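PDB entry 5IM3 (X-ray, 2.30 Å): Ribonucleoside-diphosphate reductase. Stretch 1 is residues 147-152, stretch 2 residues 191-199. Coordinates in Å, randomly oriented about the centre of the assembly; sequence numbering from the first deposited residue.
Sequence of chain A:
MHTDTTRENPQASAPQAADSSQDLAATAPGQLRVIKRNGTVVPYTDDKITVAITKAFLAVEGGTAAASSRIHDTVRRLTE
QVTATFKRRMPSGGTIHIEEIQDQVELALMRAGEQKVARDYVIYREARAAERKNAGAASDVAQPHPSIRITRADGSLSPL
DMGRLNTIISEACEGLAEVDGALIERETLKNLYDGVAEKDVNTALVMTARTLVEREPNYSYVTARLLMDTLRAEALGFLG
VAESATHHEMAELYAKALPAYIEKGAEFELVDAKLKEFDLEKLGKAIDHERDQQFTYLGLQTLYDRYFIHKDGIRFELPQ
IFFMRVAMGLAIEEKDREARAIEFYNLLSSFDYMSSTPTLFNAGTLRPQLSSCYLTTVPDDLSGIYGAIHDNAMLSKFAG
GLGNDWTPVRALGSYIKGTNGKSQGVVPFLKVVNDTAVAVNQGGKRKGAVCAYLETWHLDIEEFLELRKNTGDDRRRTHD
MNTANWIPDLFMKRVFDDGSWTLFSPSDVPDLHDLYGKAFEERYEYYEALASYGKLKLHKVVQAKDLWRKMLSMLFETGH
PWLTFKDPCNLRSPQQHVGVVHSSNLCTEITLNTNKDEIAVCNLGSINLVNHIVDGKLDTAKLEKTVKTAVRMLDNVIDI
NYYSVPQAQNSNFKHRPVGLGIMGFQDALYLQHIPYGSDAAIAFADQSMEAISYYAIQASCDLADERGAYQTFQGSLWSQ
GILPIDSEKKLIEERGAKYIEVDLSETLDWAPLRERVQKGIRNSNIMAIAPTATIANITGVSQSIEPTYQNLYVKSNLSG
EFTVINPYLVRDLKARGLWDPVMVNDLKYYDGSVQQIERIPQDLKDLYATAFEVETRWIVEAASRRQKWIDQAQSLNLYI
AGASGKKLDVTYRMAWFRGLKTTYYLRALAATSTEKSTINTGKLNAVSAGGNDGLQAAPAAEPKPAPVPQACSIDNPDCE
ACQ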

# COMPACT_ATOMS: atom_id res chain seq x y z
N SER A 147 62.18 -8.10 33.16
CA SER A 147 60.77 -7.98 33.48
C SER A 147 60.41 -6.51 33.42
O SER A 147 61.27 -5.62 33.49
CB SER A 147 60.44 -8.55 34.86
OG SER A 147 59.09 -8.29 35.20
N ILE A 148 59.10 -6.26 33.30
CA ILE A 148 58.60 -4.90 33.31
C ILE A 148 58.63 -4.35 34.73
O ILE A 148 58.45 -5.08 35.71
CB ILE A 148 57.18 -4.87 32.71
CG1 ILE A 148 57.26 -5.03 31.19
CG2 ILE A 148 56.42 -3.60 33.11
CD1 ILE A 148 55.98 -5.48 30.55
N ARG A 149 58.89 -3.05 34.84
CA ARG A 149 58.89 -2.35 36.11
C ARG A 149 57.53 -1.68 36.30
O ARG A 149 57.13 -0.84 35.49
CB ARG A 149 60.02 -1.32 36.18
CG ARG A 149 61.40 -1.95 36.25
CD ARG A 149 62.50 -0.93 35.97
NE ARG A 149 62.57 -0.58 34.56
CZ ARG A 149 63.42 0.31 34.05
NH1 ARG A 149 64.28 0.94 34.85
NH2 ARG A 149 63.42 0.57 32.75
N ILE A 150 56.82 -2.06 37.36
CA ILE A 150 55.50 -1.52 37.64
C ILE A 150 55.66 -0.15 38.29
O ILE A 150 56.37 0.00 39.28
CB ILE A 150 54.70 -2.48 38.54
CG1 ILE A 150 54.65 -3.88 37.92
CG2 ILE A 150 53.29 -1.95 38.78
CD1 ILE A 150 54.06 -3.92 36.52
N THR A 151 54.98 0.85 37.73
CA THR A 151 55.06 2.21 38.23
C THR A 151 54.05 2.41 39.35
O THR A 151 52.86 2.14 39.19
CB THR A 151 54.79 3.22 37.10
OG1 THR A 151 53.43 3.11 36.67
CG2 THR A 151 55.72 2.97 35.93
N ARG A 152 54.54 2.90 40.49
CA ARG A 152 53.71 3.14 41.65
C ARG A 152 53.04 4.51 41.55
O ARG A 152 53.47 5.39 40.80
CB ARG A 152 54.54 3.04 42.93
CG ARG A 152 53.78 3.39 44.20
CD ARG A 152 54.57 3.05 45.45
NE ARG A 152 54.10 3.81 46.60
CZ ARG A 152 52.95 3.58 47.23
NH1 ARG A 152 52.15 2.61 46.83
NH2 ARG A 152 52.60 4.33 48.27
N ASN A 191 50.52 -8.09 26.59
CA ASN A 191 50.19 -6.68 26.37
C ASN A 191 50.61 -5.81 27.57
O ASN A 191 49.80 -5.11 28.17
CB ASN A 191 48.70 -6.53 26.09
CG ASN A 191 48.27 -7.22 24.82
OD1 ASN A 191 47.96 -8.42 24.82
ND2 ASN A 191 48.24 -6.48 23.72
N LEU A 192 51.90 -5.87 27.89
CA LEU A 192 52.47 -5.01 28.92
C LEU A 192 53.78 -4.42 28.42
O LEU A 192 54.48 -5.03 27.60
CB LEU A 192 52.71 -5.75 30.25
CG LEU A 192 51.50 -6.32 30.98
CD1 LEU A 192 51.09 -7.64 30.37
CD2 LEU A 192 51.81 -6.49 32.46
N TYR A 193 54.11 -3.24 28.94
CA TYR A 193 55.27 -2.48 28.50
C TYR A 193 56.05 -1.99 29.72
O TYR A 193 55.49 -1.85 30.81
CB TYR A 193 54.84 -1.28 27.63
CG TYR A 193 53.75 -0.43 28.25
CD1 TYR A 193 54.06 0.75 28.91
CD2 TYR A 193 52.42 -0.81 28.18
CE1 TYR A 193 53.07 1.53 29.48
CE2 TYR A 193 51.42 -0.04 28.75
CZ TYR A 193 51.75 1.13 29.40
OH TYR A 193 50.76 1.90 29.96
N ASP A 194 57.34 -1.74 29.53
CA ASP A 194 58.14 -1.18 30.60
C ASP A 194 57.53 0.13 31.07
O ASP A 194 57.33 1.05 30.27
CB ASP A 194 59.58 -0.97 30.13
CG ASP A 194 60.50 -0.53 31.25
OD1 ASP A 194 60.33 -1.03 32.39
OD2 ASP A 194 61.39 0.31 31.01
N GLY A 195 57.22 0.21 32.36
CA GLY A 195 56.57 1.38 32.91
C GLY A 195 55.07 1.27 33.05
O GLY A 195 54.40 2.31 33.09
N VAL A 196 54.52 0.06 33.11
CA VAL A 196 53.10 -0.11 33.36
C VAL A 196 52.78 0.29 34.79
O VAL A 196 53.60 0.12 35.71
CB VAL A 196 52.67 -1.57 33.08
CG1 VAL A 196 51.38 -1.92 33.81
CG2 VAL A 196 52.50 -1.79 31.59
N ALA A 197 51.59 0.83 35.00
CA ALA A 197 51.09 1.13 36.33
C ALA A 197 50.28 -0.06 36.84
O ALA A 197 49.58 -0.72 36.07
CB ALA A 197 50.24 2.39 36.33
N GLU A 198 50.38 -0.32 38.15
CA GLU A 198 49.57 -1.37 38.74
C GLU A 198 48.08 -1.11 38.57
O GLU A 198 47.27 -2.03 38.78
CB GLU A 198 49.92 -1.54 40.22
CG GLU A 198 49.48 -0.40 41.12
CD GLU A 198 48.15 -0.66 41.81
OE1 GLU A 198 47.84 -1.84 42.08
OE2 GLU A 198 47.41 0.32 42.07
N LYS A 199 47.70 0.11 38.20
CA LYS A 199 46.29 0.41 37.92
C LYS A 199 45.81 -0.34 36.69
O LYS A 199 44.80 -1.06 36.75
CB LYS A 199 46.11 1.92 37.74
CG LYS A 199 46.44 2.74 38.97
CD LYS A 199 45.33 2.66 40.01
CE LYS A 199 45.60 3.56 41.20
NZ LYS A 199 44.43 3.64 42.12

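Residues 147-152 and 191-199 of the reductase chain run side by side and bury 513 Å² between them, with Ile148, Asp194 and Thr151 covering the most surface. The CA-to-CB bond of Ile148 points sideways, but the end of its side chain reaches the second stretch: CD1 of Ile148 lies 3.3 Å from CB of Leu192, and CG2 of Ile148 is 3.0 Å from the Tyr193 O atom, a close approach of a methyl to a carbonyl. CG2 of Ile148 also comes to 4.3 Å from CB of Val196, so the side chain lies against the type II turn from Tyr193 to Val196, which a weak bond from Val196 N to Tyr193 O (3.1 Å) closes.

Asp194, within that turn, starts away from the first stretch, yet its t rotamer brings the carboxylate back to Arg149. The acid meets the edge of the guanidinium near its plane and engages it twice, Arg149 NH2 to Asp194 OD2 at 2.7 Å and Arg149 NE to Asp194 OD1 at 3.2 Å, a salt bridge with two hydrogen bonds. Arg149 N adds a weak bond to Asp194 OD1 at 3.5 Å. Next in the turn, Gly195 N gives a weak bond to Arg149 O (3.3 Å); with phi near 97°, a CB on Gly195 would jam against the preceding carbonyl oxygen, so the backbone itself calls for glycine.

At Thr151 the backbones form a single beta bridge with Ala197. Its shortest link is Thr151 N to Val196 O, 2.6 Å and nearly straight at 170°. Val196 O also accepts a weak bond from Thr151 OG1 (3.1 Å) and a CA-H...O contact from Ile150 CA (3.2 Å), so three groups converge on one carbonyl. A second CA-H...O contact runs the other way, from Ala197 CA to Thr151 O at 3.5 Å.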